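PDB 2WMY: putative acid phosphatase WZB from Escherichia coli, which probably removes phosphate from phosphotyrosine in proteins, giving tyrosine and free phosphate. Local coordinates for residues T16-C20 against R21-G25; A51-S54 against A55-A59; S132-Q135 against L136-A140; M88-S91 against H92-Q95. The protein carries 1 engineered substitution. All coordinates share one frame; numbering follows the deposited sequence.

Contact 1: residues T16-C20 against R21-G25. With SO4 (sulfate ion), chain I.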
# COMPACT_ATOMS: atom_id res chain seq x y z
N THR A 16 -4.86 -3.85 -4.80
CA THR A 16 -5.71 -4.89 -5.35
C THR A 16 -5.03 -6.25 -5.30
O THR A 16 -5.48 -7.16 -4.60
CB THR A 16 -6.12 -4.57 -6.77
OG1 THR A 16 -6.74 -3.28 -6.77
CG2 THR A 16 -7.08 -5.62 -7.31
N GLY A 17 -3.93 -6.39 -6.04
CA GLY A 17 -3.23 -7.66 -6.11
C GLY A 17 -2.32 -7.95 -4.93
O GLY A 17 -1.97 -9.11 -4.71
N ASN A 18 -1.94 -6.92 -4.17
CA ASN A 18 -0.91 -7.03 -3.13
C ASN A 18 0.39 -7.57 -3.72
O ASN A 18 1.13 -8.30 -3.07
CB ASN A 18 -1.40 -7.89 -1.95
CG ASN A 18 -0.41 -7.91 -0.77
OD1 ASN A 18 -0.18 -8.95 -0.17
ND2 ASN A 18 0.17 -6.76 -0.44
N ILE A 19 0.68 -7.20 -4.97
CA ILE A 19 1.93 -7.61 -5.62
C ILE A 19 2.68 -6.44 -6.28
O ILE A 19 3.85 -6.57 -6.62
CB ILE A 19 1.71 -8.73 -6.65
CG1 ILE A 19 0.85 -8.24 -7.81
CG2 ILE A 19 1.09 -9.95 -6.00
CD1 ILE A 19 0.66 -9.30 -8.89
N CYS A 20 2.01 -5.30 -6.46
CA CYS A 20 2.68 -4.11 -6.98
C CYS A 20 2.72 -2.94 -5.99
O CYS A 20 3.77 -2.67 -5.40
CB CYS A 20 2.03 -3.65 -8.28
SG CYS A 20 2.07 -4.86 -9.62
N ARG A 21 1.59 -2.26 -5.79
CA ARG A 21 1.56 -1.01 -5.01
C ARG A 21 1.75 -1.17 -3.51
O ARG A 21 2.64 -0.53 -2.94
CB ARG A 21 0.27 -0.22 -5.29
CG ARG A 21 0.20 0.33 -6.70
CD ARG A 21 -1.20 0.77 -7.06
NE ARG A 21 -2.09 -0.38 -7.24
CZ ARG A 21 -3.37 -0.27 -7.57
NH1 ARG A 21 -3.89 0.93 -7.75
NH2 ARG A 21 -4.12 -1.35 -7.73
N SER A 22 0.92 -1.97 -2.84
CA SER A 22 1.04 -2.05 -1.38
C SER A 22 2.40 -2.59 -0.90
O SER A 22 2.96 -2.08 0.08
CB SER A 22 -0.17 -2.73 -0.70
OG SER A 22 -0.40 -4.06 -1.14
N PRO A 23 2.96 -3.59 -1.60
CA PRO A 23 4.27 -4.04 -1.10
C PRO A 23 5.29 -2.91 -1.14
O PRO A 23 6.17 -2.83 -0.28
CB PRO A 23 4.68 -5.14 -2.10
CG PRO A 23 3.45 -5.46 -2.88
CD PRO A 23 2.57 -4.26 -2.85
N ILE A 24 5.18 -2.05 -2.13
CA ILE A 24 6.08 -0.91 -2.25
C ILE A 24 5.76 0.15 -1.20
O ILE A 24 6.65 0.67 -0.54
CB ILE A 24 6.04 -0.33 -3.67
CG1 ILE A 24 6.75 -1.29 -4.63
CG2 ILE A 24 6.67 1.05 -3.70
CD1 ILE A 24 6.65 -0.89 -6.10
N GLY A 25 4.47 0.45 -1.03
CA GLY A 25 4.03 1.39 -0.00
C GLY A 25 4.42 0.91 1.39
O GLY A 25 4.88 1.70 2.21
S SO4 I . -1.43 -4.26 -7.56
O1 SO4 I . -0.82 -5.29 -6.70
O2 SO4 I . -1.34 -4.69 -8.96
O3 SO4 I . -2.85 -4.04 -7.22
O4 SO4 I . -0.71 -3.00 -7.35
O HOH W 1 -6.90 -1.94 -9.29

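Contact 2: residues A51-S54 against A55-A59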
# COMPACT_ATOMS: atom_id res chain seq x y z
N ALA A 51 6.21 -10.58 -5.03
CA ALA A 51 5.97 -9.28 -5.62
C ALA A 51 6.14 -9.36 -7.13
O ALA A 51 6.91 -10.17 -7.63
CB ALA A 51 6.94 -8.25 -5.04
N ASP A 52 5.41 -8.52 -7.86
CA ASP A 52 5.53 -8.51 -9.31
C ASP A 52 6.96 -8.19 -9.74
O ASP A 52 7.63 -7.37 -9.13
CB ASP A 52 4.57 -7.50 -9.93
CG ASP A 52 4.68 -7.44 -11.44
OD1 ASP A 52 3.91 -8.13 -12.13
OD2 ASP A 52 5.57 -6.72 -11.94
N GLU A 53 7.41 -8.85 -10.81
CA GLU A 53 8.76 -8.65 -11.34
C GLU A 53 9.06 -7.17 -11.65
O GLU A 53 10.14 -6.67 -11.32
CB GLU A 53 8.96 -9.50 -12.59
CG GLU A 53 10.39 -9.58 -13.08
CD GLU A 53 10.63 -10.80 -13.94
OE1 GLU A 53 10.19 -11.90 -13.53
OE2 GLU A 53 11.25 -10.67 -15.02
N SER A 54 8.11 -6.48 -12.27
CA SER A 54 8.30 -5.06 -12.59
C SER A 54 8.32 -4.21 -11.31
O SER A 54 9.00 -3.18 -11.25
CB SER A 54 7.21 -4.57 -13.55
OG SER A 54 7.37 -5.18 -14.82
N ALA A 55 7.57 -4.64 -10.30
CA ALA A 55 7.57 -3.95 -9.01
C ALA A 55 8.94 -4.07 -8.35
O ALA A 55 9.45 -3.11 -7.80
CB ALA A 55 6.50 -4.51 -8.10
N ILE A 56 9.51 -5.27 -8.41
CA ILE A 56 10.86 -5.50 -7.90
C ILE A 56 11.92 -4.73 -8.69
O ILE A 56 12.88 -4.22 -8.11
CB ILE A 56 11.22 -7.01 -7.91
CG1 ILE A 56 10.25 -7.78 -7.01
CG2 ILE A 56 12.66 -7.22 -7.45
CD1 ILE A 56 10.39 -9.26 -7.09
N ARG A 57 11.75 -4.64 -10.01
CA ARG A 57 12.67 -3.84 -10.83
C ARG A 57 12.70 -2.38 -10.39
O ARG A 57 13.77 -1.85 -10.08
CB ARG A 57 12.29 -3.91 -12.31
CG ARG A 57 13.14 -4.86 -13.12
CD ARG A 57 13.20 -4.46 -14.60
NE ARG A 57 11.87 -4.23 -15.15
CZ ARG A 57 11.02 -5.21 -15.47
NH1 ARG A 57 11.36 -6.48 -15.28
NH2 ARG A 57 9.83 -4.91 -15.96
N VAL A 58 11.54 -1.73 -10.37
CA VAL A 58 11.51 -0.31 -10.04
C VAL A 58 11.97 -0.08 -8.61
O VAL A 58 12.59 0.94 -8.32
CB VAL A 58 10.13 0.35 -10.29
CG1 VAL A 58 9.11 -0.04 -9.20
CG2 VAL A 58 10.29 1.87 -10.36
N ALA A 59 11.67 -1.03 -7.74
CA ALA A 59 12.05 -0.90 -6.34
C ALA A 59 13.57 -0.93 -6.19
O ALA A 59 14.17 0.00 -5.66
CB ALA A 59 11.40 -1.99 -5.52

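Contact 3: residues S132-Q135 against L136-A140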
# COMPACT_ATOMS: atom_id res chain seq x y z
N SER A 132 6.69 5.89 -12.54
CA SER A 132 5.73 6.92 -12.19
C SER A 132 4.99 6.55 -10.90
O SER A 132 4.93 7.33 -9.96
CB SER A 132 4.76 7.15 -13.36
OG SER A 132 3.69 7.98 -12.98
N VAL A 133 4.44 5.34 -10.84
CA VAL A 133 3.78 4.87 -9.63
C VAL A 133 4.72 4.85 -8.42
O VAL A 133 4.33 5.24 -7.32
CB VAL A 133 3.11 3.50 -9.83
CG1 VAL A 133 2.54 2.98 -8.51
CG2 VAL A 133 2.01 3.61 -10.88
N TYR A 134 5.96 4.41 -8.62
CA TYR A 134 6.94 4.43 -7.54
C TYR A 134 7.12 5.83 -6.95
O TYR A 134 7.12 6.01 -5.73
CB TYR A 134 8.31 3.91 -8.00
CG TYR A 134 9.28 3.81 -6.84
CD1 TYR A 134 9.36 2.66 -6.07
CD2 TYR A 134 10.08 4.89 -6.48
CE1 TYR A 134 10.24 2.57 -5.00
CE2 TYR A 134 10.96 4.81 -5.41
CZ TYR A 134 11.03 3.64 -4.67
OH TYR A 134 11.89 3.54 -3.60
N GLN A 135 7.30 6.82 -7.83
CA GLN A 135 7.49 8.19 -7.37
C GLN A 135 6.29 8.68 -6.57
O GLN A 135 6.44 9.31 -5.53
CB GLN A 135 7.78 9.14 -8.53
CG GLN A 135 7.91 10.59 -8.07
CD GLN A 135 8.11 11.56 -9.22
OE1 GLN A 135 8.98 11.36 -10.07
NE2 GLN A 135 7.31 12.61 -9.24
N LEU A 136 5.09 8.38 -7.05
CA LEU A 136 3.88 8.77 -6.35
C LEU A 136 3.80 8.13 -4.96
O LEU A 136 3.46 8.79 -3.99
CB LEU A 136 2.65 8.41 -7.16
CG LEU A 136 2.34 9.26 -8.40
CD1 LEU A 136 1.20 8.62 -9.18
CD2 LEU A 136 2.00 10.71 -8.02
N LEU A 137 4.11 6.84 -4.89
CA LEU A 137 4.10 6.13 -3.61
C LEU A 137 5.14 6.72 -2.66
O LEU A 137 4.92 6.81 -1.45
CB LEU A 137 4.36 4.64 -3.81
CG LEU A 137 3.14 3.82 -4.27
CD1 LEU A 137 3.51 2.37 -4.49
CD2 LEU A 137 2.02 3.92 -3.24
N GLU A 138 6.27 7.13 -3.22
CA GLU A 138 7.36 7.64 -2.41
C GLU A 138 7.00 9.00 -1.84
O GLU A 138 7.21 9.25 -0.65
CB GLU A 138 8.65 7.72 -3.24
CG GLU A 138 9.83 8.31 -2.48
CD GLU A 138 11.16 8.05 -3.16
OE1 GLU A 138 11.26 8.24 -4.39
OE2 GLU A 138 12.11 7.65 -2.46
N GLN A 139 6.46 9.87 -2.69
CA GLN A 139 6.04 11.20 -2.27
C GLN A 139 4.89 11.11 -1.26
O GLN A 139 4.87 11.82 -0.26
CB GLN A 139 5.63 12.04 -3.49
CG GLN A 139 5.19 13.45 -3.16
CD GLN A 139 4.88 14.28 -4.40
OE1 GLN A 139 4.09 13.87 -5.26
NE2 GLN A 139 5.49 15.45 -4.50
N ALA A 140 3.93 10.23 -1.52
CA ALA A 140 2.81 10.03 -0.61
C ALA A 140 3.28 9.51 0.75
O ALA A 140 2.76 9.93 1.80
CB ALA A 140 1.80 9.07 -1.22
O HOH W 2 13.60 5.55 -2.65
O HOH W 3 5.04 12.82 -7.50

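Contact 4: residues M88-S91 against H92-Q95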
# COMPACT_ATOMS: atom_id res chain seq x y z
N MET A 88 -5.19 2.42 -2.12
CA MET A 88 -4.60 3.07 -3.28
C MET A 88 -5.63 3.86 -4.08
O MET A 88 -5.35 4.96 -4.54
CB MET A 88 -3.91 2.02 -4.16
CG MET A 88 -2.76 1.29 -3.47
SD MET A 88 -1.46 2.45 -2.99
CE MET A 88 -0.56 1.50 -1.77
N GLU A 89 -6.83 3.31 -4.20
CA GLU A 89 -7.82 3.87 -5.10
C GLU A 89 -9.14 4.25 -4.43
O GLU A 89 -9.54 3.64 -3.44
CB GLU A 89 -8.11 2.89 -6.24
CG GLU A 89 -6.88 2.49 -7.04
CD GLU A 89 -7.23 1.56 -8.18
OE1 GLU A 89 -8.29 1.78 -8.79
OE2 GLU A 89 -6.44 0.63 -8.47
N TYR A 90 -9.80 5.26 -4.99
CA TYR A 90 -11.14 5.61 -4.56
C TYR A 90 -12.03 4.37 -4.56
O TYR A 90 -12.73 4.11 -3.58
CB TYR A 90 -11.73 6.69 -5.47
CG TYR A 90 -11.17 8.07 -5.21
CD1 TYR A 90 -11.54 8.79 -4.07
CD2 TYR A 90 -10.28 8.67 -6.09
CE1 TYR A 90 -11.02 10.05 -3.83
CE2 TYR A 90 -9.76 9.93 -5.86
CZ TYR A 90 -10.14 10.62 -4.72
OH TYR A 90 -9.62 11.87 -4.50
N SER A 91 -11.97 3.60 -5.64
CA SER A 91 -12.78 2.38 -5.73
C SER A 91 -12.54 1.44 -4.55
O SER A 91 -13.43 0.69 -4.15
CB SER A 91 -12.53 1.66 -7.05
OG SER A 91 -11.15 1.37 -7.20
N HIS A 92 -11.33 1.47 -3.99
CA HIS A 92 -10.99 0.66 -2.83
C HIS A 92 -11.76 1.07 -1.58
O HIS A 92 -12.06 0.23 -0.72
CB HIS A 92 -9.49 0.72 -2.53
CG HIS A 92 -8.65 -0.04 -3.49
ND1 HIS A 92 -7.39 0.37 -3.87
CD2 HIS A 92 -8.88 -1.20 -4.16
CE1 HIS A 92 -6.88 -0.50 -4.72
NE2 HIS A 92 -7.77 -1.46 -4.92
N LEU A 93 -12.07 2.36 -1.46
CA LEU A 93 -12.83 2.86 -0.31
C LEU A 93 -14.18 2.18 -0.21
O LEU A 93 -14.62 1.81 0.88
CB LEU A 93 -13.01 4.38 -0.39
CG LEU A 93 -11.71 5.18 -0.32
CD1 LEU A 93 -12.00 6.67 -0.51
CD2 LEU A 93 -10.98 4.91 0.99
N GLU A 94 -14.84 2.00 -1.35
CA GLU A 94 -16.14 1.36 -1.36
C GLU A 94 -16.04 -0.14 -1.13
O GLU A 94 -16.98 -0.77 -0.64
CB GLU A 94 -16.89 1.65 -2.66
CG GLU A 94 -18.39 1.82 -2.45
CD GLU A 94 -18.71 2.72 -1.26
OE1 GLU A 94 -18.13 3.83 -1.18
OE2 GLU A 94 -19.54 2.32 -0.42
N GLN A 95 -14.89 -0.73 -1.47
CA GLN A 95 -14.68 -2.14 -1.24
C GLN A 95 -14.42 -2.41 0.24
O GLN A 95 -14.83 -3.45 0.77
CB GLN A 95 -13.53 -2.67 -2.09
CG GLN A 95 -13.91 -2.91 -3.55
CD GLN A 95 -12.71 -3.11 -4.44
OE1 GLN A 95 -11.83 -2.26 -4.50
NE2 GLN A 95 -12.67 -4.24 -5.14

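Contact 1: residues T16-C20 against R21-G25
Asn18 ND2 donates to Ser22 OG at 2.8 Å, with the acceptor close to the amide plane and an N-H...O angle of 154°. This strut closes the base of the phosphate-binding P-loop, whose sequence from Cys15 to Ser22 follows the CX5R(S/T) signature of tyrosine phosphatases. CG of Asn18 stands anti to the backbone N (chi1 -174°), which carries the amide across to the serine, and its OD1 is held by Thr72 N and its ND2 also by Ser40 OG. The inside of the loop is tightly packed round a sulfate ion. Cys20 N reaches sulfate O1 at 2.8 Å, an oxygen that also takes the N-H of Ile19, while Gly17 N meets sulfate O3 at 2.8 Å. Arg21, first residue of 21-25, also grips the ion: its backbone N and its NE both bond O4, and NH2 bonds O3 at 3.0 Å. A bend at chi3 (-71°) turns the guanidinium edge-on, with the sulfur in its plane. Such a nest of N-H groups is consistent with the site for the substrate phosphate. The looser side lies at the partly exposed Thr16, where a water accepts from Thr16 OG1 (2.9 Å) and from Arg21 NH2 (3.2 Å). His92 also binds that hydroxyl, and Glu89 forms a salt bridge with Arg21 NH1. Beneath, Pro23 CD and Ile24 CG1 pack against Cys20 O, at the start of helix 21-32. The loop thus joins the end of strand 10-15 to that helix, while Ile24 lies between helices 53-61 and 127-147.

Contact 2: residues A51-S54 against A55-A59
Asp52 caps the N-terminus of helix 53-61, accepting at OD2 from Ser54 N at 2.6 Å and, weakly, from Ala55 N at 3.3 Å. As the N-cap residue it offers the anti side of OD2, and the serine N-H lies 34° out of the carboxylate plane. CG is anti to the backbone N (chi1 179°), which folds the carboxylate back over these first-turn amides. The regular helical bonds begin with Ile56 N to Asp52 O.

Further along, Arg57 doubles back over the first turn. Its CB rests near Ser54 O and Glu53 O, and CG remains 3.9 Å from Glu53 O. The chain then bends at chi3, bringing CZ to 4.0 Å from Ser54 CA; this CA and Glu53 O lie over the same guanidinium face, both toward its rim. NH1 comes beside Glu53 CG, and the Glu53 carboxylate, its plane 84° from the guanidinium, stays beyond salt-bridge range. NH2 lies near Ser54 CB, but its salt bridge is with Asp127, at the start of helix 127-147.

Ala55 and Val58 face Ile24 of helix 21-32. On the flank of the cap, Ala51 and Ile56 form a hydrophobic staple, with Ala51 CB 3.9 Å from Ile56 CG1.

Contact 3: residues S132-Q135 against L136-A140
Glu138 OE2 accepts a 2.6 Å bond from a water that also lies 2.8 Å from Tyr134 OH, and this water spans the two side chains one helical turn apart. It approaches the phenol at the ring edge, in the ring plane. The other carboxylate oxygen, Glu138 OE1, comes within 3.6 Å of Tyr134 CE2, and the planes of ring and carboxylate are 77° apart. In both residues CG is anti to the backbone N (chi1 -175° for Tyr134, 178° for Glu138), and the glutamate chain runs out extended until its carboxylate draws level with the far part of the ring. A second water makes the same i to i+4 step: it accepts from Gln135 NE2 at 2.9 Å and donates to Gln139 OE1 at 2.7 Å, joining two amides at the ends of extended chains.

These pairs belong to the amphipathic helix 127-147, the last helix of the low molecular weight phosphatase fold. Its backbone ladder is regular here, with Leu136, Leu137, Glu138 and Gln139 donating in turn to Ser132, Val133, Tyr134 and Gln135. On the buried side Val133 and Leu137 point the same way, CG1 of Val133 lying 4.2 Å from CD1 of Leu137. Val133 also touches Arg21, an active-site residue by prediction. The Tyr134 ring and Leu137 both rest on Ile24 and Leu28 of helix 21-32, while on the outer side Ser132 and Gln135 are exposed. Leu136 leans back over the preceding turn, its CG 3.6 Å from Ser132 O.

Contact 4: residues M88-S91 against H92-Q95
His92 turns its ring back over the start of its own helix and accepts at ND1 from Glu89 N, at 3.0 Å with an N-H...N angle of 142°. The bond is bent, and its donor also lies 31° out of the ring plane, whereas Met88 CA is at the ring edge and in plane. Glu89 flanks the same imidazole: Glu89 CB is 3.5 Å from His92 ND1 and Glu89 CG 3.8 Å from His92 CE1. With chi1 at -73° the ring leaves on the side of the backbone N, facing back to residues 88 and 89. With ND1 used as an acceptor, the arrangement is consistent with a proton on NE2, the atom bonded to Thr16 OG1 in the P-loop. The Glu89 carboxylate in turn forms a salt bridge with Arg21, so this turn probably orients two side chains of the phosphate site from the second shell.

What holds the turn itself is a loosely wound helix start. Leu93 N bonds Tyr90 O at 2.8 Å from above the carbonyl plane, an i to i+3 link, and His92 N makes a weak bond of the same span to Glu89 O. Glu118 accepts from Tyr90 N. Tyr90 and Leu93 run side by side, CD1 of the tyrosine 4.2 Å from CD1 of the leucine. This is the strand-to-helix junction of a beta-alpha-beta unit: helix 90-99 follows strand 84-87, on which His92 and Leu93 pack, while Tyr90 and Leu93 touch strand 107-109.

Contacts 1 and 3 each touch all the others; the centre of contact 1 lies about 10 Å from that of contact 2, 12 Å from contact 3 and 14 Å from contact 4. Along the chain the order is 1, 2, 4, 3, all in series. Contacts 1 and 4 both occupy turns where strands of the parallel sheet, 10-15 and 84-87, give way to helices, whereas contacts 2 and 3 lie on helices 53-61 and 127-147, which meet through Val58 and Tyr134. Contact 3 reaches contact 4 through Leu137 and Met88. Contacts 2 and 4, with centres about 23 Å apart, do not touch. Contacts 1 and 4 supply the sulfate site and its second shell; contacts 2 and 3 pack round helix 21-32.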